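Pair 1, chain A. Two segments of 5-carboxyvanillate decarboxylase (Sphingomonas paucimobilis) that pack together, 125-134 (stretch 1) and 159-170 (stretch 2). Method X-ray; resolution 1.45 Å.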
# COMPACT_ATOMS: atom_id res chain seq x y z
N ALA A 125 -9.37 21.83 19.45
CA ALA A 125 -8.69 20.55 19.60
C ALA A 125 -7.38 20.73 20.36
O ALA A 125 -7.03 19.90 21.21
CB ALA A 125 -8.44 19.88 18.24
N ALA A 126 -6.67 21.81 20.06
CA ALA A 126 -5.40 22.09 20.74
C ALA A 126 -5.56 22.25 22.25
O ALA A 126 -4.75 21.73 23.02
CB ALA A 126 -4.72 23.31 20.13
N ARG A 127 -6.61 22.95 22.68
CA ARG A 127 -6.94 23.05 24.10
C ARG A 127 -7.24 21.68 24.71
O ARG A 127 -6.79 21.37 25.81
CB ARG A 127 -8.17 23.94 24.32
CG ARG A 127 -8.02 25.36 23.82
CD ARG A 127 -6.81 26.04 24.42
NE ARG A 127 -6.87 26.07 25.87
CZ ARG A 127 -5.80 26.25 26.64
NH1 ARG A 127 -5.92 26.27 27.96
NH2 ARG A 127 -4.61 26.40 26.08
N GLU A 128 -8.02 20.87 24.00
CA GLU A 128 -8.38 19.56 24.53
C GLU A 128 -7.17 18.64 24.64
O GLU A 128 -7.04 17.89 25.61
CB GLU A 128 -9.49 18.92 23.68
CG GLU A 128 -10.00 17.56 24.19
CD GLU A 128 -10.60 17.59 25.59
OE1 GLU A 128 -10.85 18.68 26.14
OE2 GLU A 128 -10.82 16.49 26.14
N ILE A 129 -6.29 18.70 23.65
CA ILE A 129 -5.06 17.91 23.68
C ILE A 129 -4.25 18.25 24.93
O ILE A 129 -3.78 17.35 25.63
CB ILE A 129 -4.26 18.11 22.38
CG1 ILE A 129 -4.97 17.37 21.25
CG2 ILE A 129 -2.81 17.62 22.53
CD1 ILE A 129 -4.61 17.85 19.86
N GLU A 130 -4.13 19.54 25.23
CA GLU A 130 -3.42 19.96 26.44
C GLU A 130 -4.11 19.41 27.69
O GLU A 130 -3.45 18.94 28.61
CB GLU A 130 -3.31 21.48 26.52
CG GLU A 130 -2.71 21.97 27.83
CD GLU A 130 -2.47 23.47 27.84
OE1 GLU A 130 -2.15 23.99 28.92
OE2 GLU A 130 -2.60 24.12 26.78
N ARG A 131 -5.44 19.45 27.71
CA ARG A 131 -6.19 18.94 28.87
C ARG A 131 -5.98 17.42 29.04
O ARG A 131 -5.82 16.94 30.16
CB ARG A 131 -7.68 19.28 28.75
CG ARG A 131 -8.49 19.00 30.01
CD ARG A 131 -9.97 19.32 29.84
NE ARG A 131 -10.65 18.32 29.04
CZ ARG A 131 -11.35 17.30 29.54
NH1 ARG A 131 -11.93 16.43 28.72
NH2 ARG A 131 -11.48 17.15 30.85
N VAL A 132 -6.00 16.70 27.92
CA VAL A 132 -5.77 15.25 27.94
C VAL A 132 -4.41 14.93 28.56
O VAL A 132 -4.29 14.03 29.39
CB VAL A 132 -5.87 14.67 26.50
CG1 VAL A 132 -5.29 13.27 26.41
CG2 VAL A 132 -7.32 14.69 26.02
N ALA A 133 -3.39 15.70 28.17
CA ALA A 133 -2.03 15.47 28.63
C ALA A 133 -1.83 15.85 30.09
O ALA A 133 -1.25 15.08 30.85
CB ALA A 133 -1.04 16.23 27.74
N THR A 134 -2.31 17.03 30.48
CA THR A 134 -1.93 17.60 31.77
C THR A 134 -2.95 17.43 32.89
O THR A 134 -2.57 17.41 34.06
CB THR A 134 -1.59 19.10 31.65
OG1 THR A 134 -2.77 19.85 31.33
CG2 THR A 134 -0.56 19.32 30.57
N PRO A 159 -2.20 23.82 14.03
CA PRO A 159 -2.38 24.01 15.47
C PRO A 159 -2.57 22.72 16.26
O PRO A 159 -2.20 22.65 17.43
CB PRO A 159 -3.64 24.88 15.55
CG PRO A 159 -3.64 25.64 14.27
CD PRO A 159 -3.13 24.65 13.25
N VAL A 160 -3.15 21.70 15.63
CA VAL A 160 -3.28 20.40 16.28
C VAL A 160 -1.91 19.79 16.55
O VAL A 160 -1.60 19.38 17.67
CB VAL A 160 -4.09 19.43 15.40
CG1 VAL A 160 -3.97 17.99 15.88
CG2 VAL A 160 -5.55 19.89 15.35
N PHE A 161 -1.07 19.75 15.51
CA PHE A 161 0.23 19.10 15.64
C PHE A 161 1.19 19.88 16.52
O PHE A 161 2.01 19.29 17.21
CB PHE A 161 0.81 18.75 14.26
CG PHE A 161 0.04 17.66 13.61
CD1 PHE A 161 0.19 16.36 14.03
CD2 PHE A 161 -0.93 17.96 12.67
CE1 PHE A 161 -0.56 15.34 13.47
CE2 PHE A 161 -1.70 16.96 12.11
CZ PHE A 161 -1.52 15.65 12.51
N GLU A 162 1.06 21.21 16.53
CA GLU A 162 1.81 22.02 17.47
C GLU A 162 1.50 21.61 18.91
O GLU A 162 2.40 21.39 19.71
CB GLU A 162 1.49 23.50 17.26
CG GLU A 162 2.25 24.43 18.18
CD GLU A 162 1.82 25.87 17.99
OE1 GLU A 162 0.60 26.12 17.95
OE2 GLU A 162 2.71 26.74 17.86
N ALA A 163 0.21 21.44 19.21
CA ALA A 163 -0.20 21.06 20.55
C ALA A 163 0.21 19.63 20.88
O ALA A 163 0.62 19.35 22.01
CB ALA A 163 -1.71 21.25 20.74
N ILE A 164 0.10 18.72 19.91
CA ILE A 164 0.51 17.34 20.14
C ILE A 164 2.00 17.28 20.44
O ILE A 164 2.42 16.69 21.44
CB ILE A 164 0.15 16.41 18.97
CG1 ILE A 164 -1.37 16.32 18.82
CG2 ILE A 164 0.77 15.03 19.18
CD1 ILE A 164 -1.81 15.43 17.66
N GLU A 165 2.81 17.93 19.60
CA GLU A 165 4.24 17.97 19.85
C GLU A 165 4.57 18.50 21.24
O GLU A 165 5.37 17.90 21.97
CB GLU A 165 4.97 18.81 18.81
CG GLU A 165 6.46 18.67 18.92
CD GLU A 165 7.22 19.65 18.06
OE1 GLU A 165 6.74 20.78 17.87
OE2 GLU A 165 8.31 19.27 17.58
N ALA A 166 3.95 19.61 21.62
CA ALA A 166 4.25 20.24 22.90
C ALA A 166 3.81 19.36 24.08
O ALA A 166 4.41 19.41 25.15
CB ALA A 166 3.57 21.60 22.99
N SER A 167 2.76 18.57 23.88
CA SER A 167 2.23 17.74 24.96
C SER A 167 3.13 16.57 25.30
O SER A 167 3.08 16.05 26.41
CB SER A 167 0.84 17.19 24.60
OG SER A 167 0.94 16.16 23.62
N GLY A 168 3.91 16.12 24.32
CA GLY A 168 4.73 14.93 24.48
C GLY A 168 3.97 13.62 24.27
O GLY A 168 4.56 12.54 24.35
N LEU A 169 2.68 13.70 24.00
CA LEU A 169 1.86 12.51 23.75
C LEU A 169 2.07 11.96 22.34
O LEU A 169 2.06 12.71 21.36
CB LEU A 169 0.37 12.81 23.93
CG LEU A 169 -0.06 13.22 25.35
CD1 LEU A 169 -1.56 13.47 25.36
CD2 LEU A 169 0.32 12.15 26.37
N ALA A 170 2.21 10.64 22.25
CA ALA A 170 2.22 9.97 20.96
C ALA A 170 0.82 9.97 20.35
O ALA A 170 -0.17 9.81 21.08
CB ALA A 170 2.75 8.56 21.10

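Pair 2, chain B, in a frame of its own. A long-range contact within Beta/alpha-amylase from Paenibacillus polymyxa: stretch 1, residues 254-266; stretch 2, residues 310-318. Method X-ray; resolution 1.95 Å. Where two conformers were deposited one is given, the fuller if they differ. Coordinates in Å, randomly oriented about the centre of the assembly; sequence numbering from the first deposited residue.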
# COMPACT_ATOMS: atom_id res chain seq x y z
N GLU B 254 6.44 6.91 -7.83
CA GLU B 254 7.03 8.00 -7.03
C GLU B 254 6.30 9.32 -7.28
O GLU B 254 6.00 10.05 -6.33
CB GLU B 254 8.52 8.16 -7.32
CG GLU B 254 9.36 6.96 -6.87
CD GLU B 254 10.76 6.98 -7.46
OE1 GLU B 254 10.93 7.41 -8.61
OE2 GLU B 254 11.69 6.54 -6.77
N LYS B 255 6.00 9.62 -8.54
CA LYS B 255 5.26 10.84 -8.85
C LYS B 255 3.85 10.79 -8.25
O LYS B 255 3.35 11.79 -7.72
CB LYS B 255 5.18 11.08 -10.36
CG LYS B 255 4.42 12.37 -10.70
CD LYS B 255 4.57 12.76 -12.16
CE LYS B 255 3.80 14.04 -12.47
NZ LYS B 255 3.68 14.28 -13.95
N HIS B 256 3.24 9.60 -8.29
CA HIS B 256 1.93 9.41 -7.70
C HIS B 256 1.97 9.70 -6.20
O HIS B 256 1.10 10.38 -5.67
CB HIS B 256 1.45 7.98 -7.98
CG HIS B 256 0.07 7.69 -7.47
ND1 HIS B 256 -1.03 8.40 -7.87
CD2 HIS B 256 -0.38 6.73 -6.62
CE1 HIS B 256 -2.11 7.92 -7.27
NE2 HIS B 256 -1.73 6.91 -6.50
N LEU B 257 3.00 9.18 -5.52
CA LEU B 257 3.16 9.42 -4.08
C LEU B 257 3.25 10.92 -3.81
O LEU B 257 2.63 11.43 -2.86
CB LEU B 257 4.40 8.72 -3.54
CG LEU B 257 4.60 8.72 -2.02
CD1 LEU B 257 3.53 7.85 -1.34
CD2 LEU B 257 6.02 8.21 -1.69
N GLY B 258 4.03 11.61 -4.64
CA GLY B 258 4.16 13.08 -4.56
C GLY B 258 2.82 13.79 -4.70
O GLY B 258 2.50 14.72 -3.94
N VAL B 259 2.05 13.37 -5.69
CA VAL B 259 0.76 13.98 -5.97
C VAL B 259 -0.22 13.77 -4.81
O VAL B 259 -0.83 14.73 -4.33
CB VAL B 259 0.18 13.44 -7.30
CG1 VAL B 259 -1.30 13.83 -7.44
CG2 VAL B 259 1.00 13.96 -8.48
N ILE B 260 -0.36 12.53 -4.34
CA ILE B 260 -1.34 12.23 -3.29
C ILE B 260 -0.88 12.76 -1.94
O ILE B 260 -1.70 13.20 -1.14
CB ILE B 260 -1.74 10.72 -3.24
CG1 ILE B 260 -0.57 9.84 -2.76
CG2 ILE B 260 -2.23 10.30 -4.64
CD1 ILE B 260 -0.90 8.33 -2.66
N GLY B 261 0.43 12.77 -1.72
CA GLY B 261 1.00 13.33 -0.51
C GLY B 261 0.72 14.83 -0.42
O GLY B 261 0.36 15.33 0.63
N ALA B 262 0.89 15.53 -1.53
CA ALA B 262 0.70 16.98 -1.56
C ALA B 262 -0.78 17.30 -1.36
O ALA B 262 -1.12 18.23 -0.63
CB ALA B 262 1.24 17.57 -2.87
N ALA B 263 -1.66 16.52 -2.00
CA ALA B 263 -3.08 16.71 -1.81
C ALA B 263 -3.49 16.43 -0.36
O ALA B 263 -4.34 17.12 0.18
CB ALA B 263 -3.91 15.85 -2.79
N ALA B 264 -2.89 15.41 0.25
CA ALA B 264 -3.25 15.09 1.64
C ALA B 264 -2.78 16.21 2.57
O ALA B 264 -3.53 16.67 3.45
CB ALA B 264 -2.64 13.77 2.06
N HIS B 265 -1.54 16.66 2.37
CA HIS B 265 -1.00 17.75 3.18
C HIS B 265 -1.85 19.00 3.04
O HIS B 265 -2.15 19.66 4.03
CB HIS B 265 0.45 18.04 2.83
CG HIS B 265 1.42 17.14 3.54
ND1 HIS B 265 1.67 17.24 4.89
CD2 HIS B 265 2.20 16.13 3.08
CE1 HIS B 265 2.56 16.33 5.24
NE2 HIS B 265 2.89 15.64 4.16
N LYS B 266 -2.25 19.30 1.82
CA LYS B 266 -3.00 20.52 1.55
C LYS B 266 -4.33 20.51 2.30
O LYS B 266 -4.72 21.52 2.89
CB LYS B 266 -3.23 20.69 0.05
CG LYS B 266 -4.00 21.97 -0.32
CD LYS B 266 -4.26 22.03 -1.82
CE LYS B 266 -5.43 21.14 -2.19
NZ LYS B 266 -5.94 21.41 -3.57
N GLN B 310 13.42 7.66 -0.20
CA GLN B 310 13.71 9.09 -0.34
C GLN B 310 12.47 9.92 -0.73
O GLN B 310 12.30 11.05 -0.25
CB GLN B 310 14.85 9.36 -1.33
CG GLN B 310 15.25 10.86 -1.43
CD GLN B 310 15.71 11.45 -0.11
OE1 GLN B 310 15.29 12.57 0.28
NE2 GLN B 310 16.56 10.72 0.60
N LYS B 311 11.62 9.35 -1.59
CA LYS B 311 10.40 10.04 -2.00
C LYS B 311 9.41 10.19 -0.84
O LYS B 311 8.72 11.21 -0.75
CB LYS B 311 9.74 9.35 -3.21
CG LYS B 311 8.61 10.14 -3.85
CD LYS B 311 9.13 11.31 -4.70
CE LYS B 311 7.99 12.07 -5.35
NZ LYS B 311 8.46 13.44 -5.75
N PHE B 312 9.36 9.19 0.06
CA PHE B 312 8.58 9.33 1.29
C PHE B 312 9.07 10.53 2.11
O PHE B 312 8.28 11.36 2.55
CB PHE B 312 8.63 8.05 2.14
CG PHE B 312 7.61 7.03 1.75
CD1 PHE B 312 7.79 6.26 0.61
CD2 PHE B 312 6.45 6.86 2.51
CE1 PHE B 312 6.85 5.32 0.22
CE2 PHE B 312 5.48 5.91 2.13
CZ PHE B 312 5.69 5.13 0.98
N LYS B 313 10.39 10.62 2.28
CA LYS B 313 10.99 11.73 3.02
C LYS B 313 10.64 13.05 2.35
O LYS B 313 10.23 13.99 3.03
CB LYS B 313 12.51 11.58 3.07
CG LYS B 313 13.18 12.54 4.05
CD LYS B 313 14.67 12.21 4.18
CE LYS B 313 15.40 13.14 5.17
NZ LYS B 313 14.80 13.10 6.53
N ASP B 314 10.82 13.12 1.03
CA ASP B 314 10.55 14.36 0.28
C ASP B 314 9.09 14.76 0.38
O ASP B 314 8.78 15.96 0.48
CB ASP B 314 10.94 14.22 -1.20
CG ASP B 314 12.44 14.07 -1.42
OD1 ASP B 314 13.24 14.35 -0.49
OD2 ASP B 314 12.82 13.67 -2.53
N ALA B 315 8.19 13.77 0.33
CA ALA B 315 6.75 14.06 0.42
C ALA B 315 6.27 14.29 1.86
O ALA B 315 5.10 14.62 2.10
CB ALA B 315 5.94 12.95 -0.23
N ASP B 316 7.19 14.12 2.81
CA ASP B 316 6.88 14.24 4.23
C ASP B 316 5.72 13.31 4.59
O ASP B 316 4.68 13.75 5.10
CB ASP B 316 6.58 15.70 4.62
CG ASP B 316 6.46 15.88 6.12
OD1 ASP B 316 7.20 15.22 6.85
OD2 ASP B 316 5.61 16.69 6.57
N LEU B 317 5.92 12.04 4.27
CA LEU B 317 5.02 10.93 4.61
C LEU B 317 5.77 9.89 5.43
O LEU B 317 6.95 9.59 5.17
CB LEU B 317 4.49 10.26 3.35
CG LEU B 317 3.66 11.16 2.40
CD1 LEU B 317 3.34 10.46 1.10
CD2 LEU B 317 2.37 11.64 3.06
N ASP B 318 5.08 9.33 6.42
CA ASP B 318 5.64 8.23 7.20
C ASP B 318 5.49 6.95 6.42
O ASP B 318 4.62 6.85 5.56
CB ASP B 318 4.94 8.12 8.56
CG ASP B 318 5.27 9.28 9.49
OD1 ASP B 318 6.06 10.17 9.13
OD2 ASP B 318 4.75 9.29 10.62

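In both pairs a helix runs alongside a second helix that ends within the contact and turns into an extended segment. The helix axes approach to 8.6 Å at 14° in pair 1 and to 9.6 Å at 23° in pair 2, with the N-to-C directions nearly parallel in each. Fourteen central residues superpose with an RMSD of 0.6 Å, and the match extends past the second helix to the residues that follow it.

The centre of each contact is a branched aliphatic residue of the first helix, Ile A129 matched by Leu B257, both pointing toward the partner. Ile A129 is a knob in a hole formed by Val A160, Ala A163, Ile A164 and Ser A167. Ile A129 CD1 lies 3.7 Å from Ile A164 CG1, and Ile A129 CG2 is 4.2 Å from Ala A163 CB. In pair 2 the position of Ile A164 is taken by Phe B312, whose CA-to-CB bond points away although the end of its side chain comes nearer. Leu B257 CD2 sits over one face of this ring, 3.5 Å from Phe B312 CD1, in a CH-pi contact. An aromatic surface thus meets the central residue where pair 1 offers an aliphatic chain.

The second shared element is the leucine after the turn, Leu A169 or Leu B317, which points back toward the first helix with the same chi1 m, chi2 t rotamer. In pair 1, Leu A169 CD1 packs 3.7 Å from Ala A133 CB and 3.9 Å from Val A132 CG1. In pair 2, Leu B317 CD1 lies 3.6 Å from Leu B257 CD1 and 4.0 Å from CA of Gly B261, the counterpart of Ala A133. The glycine leaves room for this approach: an ideal CB on Gly B261 would lie only 3.1 Å from Leu B317 CD1.

Side-chain bulk is distributed differently at the next matched positions. In pair 1, Ala A126 CB and Ala A163 CB meet at 3.7 Å, a small contact between two short side chains. Their counterparts are Glu B254 and Lys B311. Here the lysine chain lies across the first helix, with Lys B311 CE 3.0 Å from Glu B254 O and 4.0 Å from Gly B258 CA. Gly B258, which matches Glu A130, leaves space for it, since an ideal CB on Gly B258 would come within 3.3 Å of Lys B311 CE.

The turns also differ. Gly A168 and Asp B316 match, and both have positive phi. Ahead of the glycine, Ser A167 OG donates to Ile A164 O at 2.7 Å and accepts from Leu A169 N at 3.0 Å, bracing the turn from within. In pair 2 the residue matching Ser A167 is Ala B315, and Asp B316 belongs to a Schellman motif, with Leu B317 N bonded to Phe B312 O at 3.0 Å. In pair 2 a hydrogen bond from His B265 NE2 to Asp B316 O, 2.8 Å long, ties this turn to the first helix; His B265 has no counterpart in the superposition.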